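Local coordinates for conserved hypothetical protein (Agrobacterium tumefaciens, PDB 2FEX), which is of unknown function but belongs to the DJ-1/PfpI family, whose members include cysteine-dependent proteases, chaperones and glyoxalases, at residues Leu8-Ala13 against Met40-Met45. Residues are numbered along the deposited sequence; the frame is centred on the assembly and turned at random.
Sequences LAQDFA and MPVTSM
D11 and F12 pair with T43 and M45 through two backbone hydrogen bonds: D11 N gives its hydrogen to T43 O at 2.8 Å, and M45 N gives its own to F12 O in a nearly straight bond (N-H...O 173°). A type II turn from A9 to F12 presents both groups. The side chain of Q10, one of two modelled conformers, adds a third, less certain bond. It is bent about CB-CG (chi2 -72°), which brings CD close to V42 CA. Its OE1 accepts T43 N at 2.9 Å, with the donor standing 48° out of the amide plane. V42 packs against the turn backbone, with CG2 3.7 Å from A9 O and CG1 against Q10 N. The F12 ring is sandwiched. CD2 of L8 sits over the centre of one face. On the opposite face S44 CB makes a CH-pi contact, 3.7 Å from the ring centroid and nearer the rim. S44 OG bonds to D14 OD1 and L48 N. Selenomethionine M45 lays SE 3.7 Å from A13 CA. A water lies between D11 OD1 and S44 O, its oxygen 3.0 Å from S44 O. M45 O bonds to R25 and S26 of the second subunit, so this segment also reaches the dimer interface. The contact joins the loop between strand 3-7 and helix 18-27, near a possible nucleophile elbow that A13 does not touch, to the small antiparallel pair 42-43 and 49-51. The two backbone bonds tie the turn to segment 40-45; in this conformer Q10 also engages the N-H of T43.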
ATOM      1  N   LEU A   8      -7.866   7.333  -8.397  1.00 10.47           N
ATOM      2  CA  LEU A   8      -7.292   6.084  -8.928  1.00 10.07           C
ATOM      3  C   LEU A   8      -7.350   6.052 -10.441  1.00 11.23           C
ATOM      4  O   LEU A   8      -8.007   6.896 -11.106  1.00 13.24           O
ATOM      5  CB  LEU A   8      -8.128   4.879  -8.389  1.00 10.73           C
ATOM      6  CG  LEU A   8      -8.190   4.758  -6.843  1.00 10.07           C
ATOM      7  CD1 LEU A   8      -9.118   3.562  -6.432  1.00 11.16           C
ATOM      8  CD2 LEU A   8      -6.739   4.663  -6.157  1.00 11.75           C
ATOM      9  N   ALA A   9      -6.678   5.049 -10.988  1.00 10.93           N
ATOM     10  CA  ALA A   9      -6.698   4.815 -12.438  1.00 12.29           C
ATOM     11  C   ALA A   9      -6.254   3.411 -12.629  1.00 12.08           C
ATOM     12  O   ALA A   9      -5.690   2.759 -11.699  1.00 12.14           O
ATOM     13  CB  ALA A   9      -5.739   5.793 -13.118  1.00 13.12           C
ATOM     14  N   GLN A  10      -6.450   2.927 -13.846  1.00 12.36           N
ATOM     15  CA  GLN A  10      -5.928   1.610 -14.215  0.50 12.42           C
ATOM     16  C   GLN A  10      -4.428   1.573 -13.917  1.00 13.46           C
ATOM     17  O   GLN A  10      -3.706   2.548 -14.219  1.00 13.56           O
ATOM     18  CB  GLN A  10      -6.188   1.362 -15.700  0.50 13.39           C
ATOM     19  CG  GLN A  10      -7.671   1.140 -15.998  0.50 12.92           C
ATOM     20  CD  GLN A  10      -8.220  -0.218 -15.520  0.50 15.00           C
ATOM     21  OE1 GLN A  10      -7.528  -1.019 -14.863  0.50 13.22           O
ATOM     22  NE2 GLN A  10      -9.469  -0.500 -15.920  0.50 16.70           N
ATOM     23  N   ASP A  11      -3.978   0.465 -13.327  1.00 12.66           N
ATOM     24  CA  ASP A  11      -2.551   0.232 -13.041  1.00 13.26           C
ATOM     25  C   ASP A  11      -2.028   1.246 -12.029  1.00 11.94           C
ATOM     26  O   ASP A  11      -0.849   1.565 -12.012  1.00 13.05           O
ATOM     27  CB  ASP A  11      -1.719   0.296 -14.347  1.00 13.53           C
ATOM     28  CG  ASP A  11      -2.068  -0.814 -15.296  1.00 20.93           C
ATOM     29  OD1 ASP A  11      -2.158  -1.969 -14.845  1.00 26.32           O
ATOM     30  OD2 ASP A  11      -2.250  -0.490 -16.459  1.00 22.64           O
ATOM     31  N   PHE A  12      -2.884   1.684 -11.084  1.00 12.28           N
ATOM     32  CA  PHE A  12      -2.360   2.578 -10.018  1.00 11.25           C
ATOM     33  C   PHE A  12      -1.381   1.824  -9.112  1.00 11.49           C
ATOM     34  O   PHE A  12      -1.482   0.577  -8.941  1.00 11.88           O
ATOM     35  CB  PHE A  12      -3.476   3.249  -9.176  1.00 11.67           C
ATOM     36  CG  PHE A  12      -4.201   2.326  -8.206  1.00  9.92           C
ATOM     37  CD1 PHE A  12      -3.755   2.243  -6.845  1.00 11.71           C
ATOM     38  CD2 PHE A  12      -5.373   1.638  -8.613  1.00 12.57           C
ATOM     39  CE1 PHE A  12      -4.491   1.424  -5.871  1.00 10.60           C
ATOM     40  CE2 PHE A  12      -6.105   0.837  -7.675  1.00 14.72           C
ATOM     41  CZ  PHE A  12      -5.624   0.735  -6.323  1.00 12.87           C
ATOM     42  N   ALA A  13      -0.421   2.592  -8.568  1.00 12.33           N
ATOM     43  CA  ALA A  13       0.631   2.008  -7.720  1.00 12.07           C
ATOM     44  C   ALA A  13       0.034   1.739  -6.322  1.00 11.09           C
ATOM     45  O   ALA A  13      -0.232   2.657  -5.546  1.00 10.24           O
ATOM     46  CB  ALA A  13       1.835   2.996  -7.630  1.00 14.78           C
HETATM   47  N   MSE A  40     -15.985   3.736 -13.202  1.00 13.91           N
HETATM   48  CA  MSE A  40     -16.091   2.276 -13.150  1.00 14.78           C
HETATM   49  C   MSE A  40     -14.800   1.650 -12.604  1.00 13.69           C
HETATM   50  O   MSE A  40     -13.791   2.378 -12.384  1.00 12.21           O
HETATM   51  CB  MSE A  40     -16.525   1.728 -14.541  1.00 15.52           C
HETATM   52  CG  MSE A  40     -18.018   2.100 -14.822  1.00 16.10           C
HETATM   53 SE   MSE A  40     -18.672   1.523 -16.490  1.00 24.90          SE
HETATM   54  CE  MSE A  40     -18.092   3.127 -17.593  1.00 24.50           C
ATOM     55  N   PRO A  41     -14.822   0.340 -12.342  1.00 12.63           N
ATOM     56  CA  PRO A  41     -13.685  -0.301 -11.651  1.00 11.56           C
ATOM     57  C   PRO A  41     -12.369  -0.141 -12.425  1.00 11.58           C
ATOM     58  O   PRO A  41     -12.346   0.012 -13.680  1.00 13.06           O
ATOM     59  CB  PRO A  41     -14.105  -1.803 -11.593  1.00 13.23           C
ATOM     60  CG  PRO A  41     -15.633  -1.669 -11.446  1.00 12.33           C
ATOM     61  CD  PRO A  41     -15.915  -0.626 -12.553  1.00 13.38           C
ATOM     62  N   VAL A  42     -11.291  -0.226 -11.649  1.00 11.68           N
ATOM     63  CA  VAL A  42      -9.957  -0.326 -12.233  1.00 11.89           C
ATOM     64  C   VAL A  42      -9.143  -1.394 -11.501  1.00 12.63           C
ATOM     65  O   VAL A  42      -9.481  -1.782 -10.386  1.00 13.92           O
ATOM     66  CB  VAL A  42      -9.197   1.021 -12.109  1.00 11.40           C
ATOM     67  CG1 VAL A  42      -9.905   2.093 -13.019  1.00 12.37           C
ATOM     68  CG2 VAL A  42      -9.044   1.485 -10.652  1.00 12.03           C
ATOM     69  N   THR A  43      -8.046  -1.817 -12.125  1.00 12.17           N
ATOM     70  CA  THR A  43      -7.197  -2.892 -11.512  1.00 13.48           C
ATOM     71  C   THR A  43      -5.861  -2.263 -11.130  1.00 13.16           C
ATOM     72  O   THR A  43      -5.214  -1.639 -11.952  1.00 12.88           O
ATOM     73  CB  THR A  43      -6.962  -3.987 -12.502  1.00 15.26           C
ATOM     74  OG1 THR A  43      -8.232  -4.534 -12.926  1.00 15.84           O
ATOM     75  CG2 THR A  43      -6.121  -5.085 -11.901  1.00 14.02           C
ATOM     76  N   SER A  44      -5.453  -2.416  -9.891  1.00 11.38           N
ATOM     77  CA  SER A  44      -4.164  -1.826  -9.467  1.00 11.22           C
ATOM     78  C   SER A  44      -2.992  -2.592 -10.081  1.00 11.50           C
ATOM     79  O   SER A  44      -3.131  -3.705 -10.677  1.00 11.04           O
ATOM     80  CB  SER A  44      -3.985  -1.944  -7.948  1.00 10.15           C
ATOM     81  OG  SER A  44      -3.797  -3.319  -7.543  1.00 11.05           O
HETATM   82  N   MSE A  45      -1.796  -2.032  -9.918  1.00 13.27           N
HETATM   83  CA  MSE A  45      -0.600  -2.769 -10.370  1.00 13.74           C
HETATM   84  C   MSE A  45      -0.537  -4.160  -9.738  1.00 12.89           C
HETATM   85  O   MSE A  45      -0.049  -5.101 -10.372  1.00 14.51           O
HETATM   86  CB  MSE A  45       0.687  -1.989 -10.020  1.00 13.09           C
HETATM   87  CG  MSE A  45       0.961  -0.926 -11.062  1.00 12.44           C
HETATM   88 SE   MSE A  45       2.417   0.266 -10.462  1.00 20.08          SE
HETATM   89  CE  MSE A  45       3.945  -1.039 -10.628  1.00 18.54           C
TER
HETATM   90  O   HOH W   1      -3.399  -3.801 -13.638  1.00 23.53           O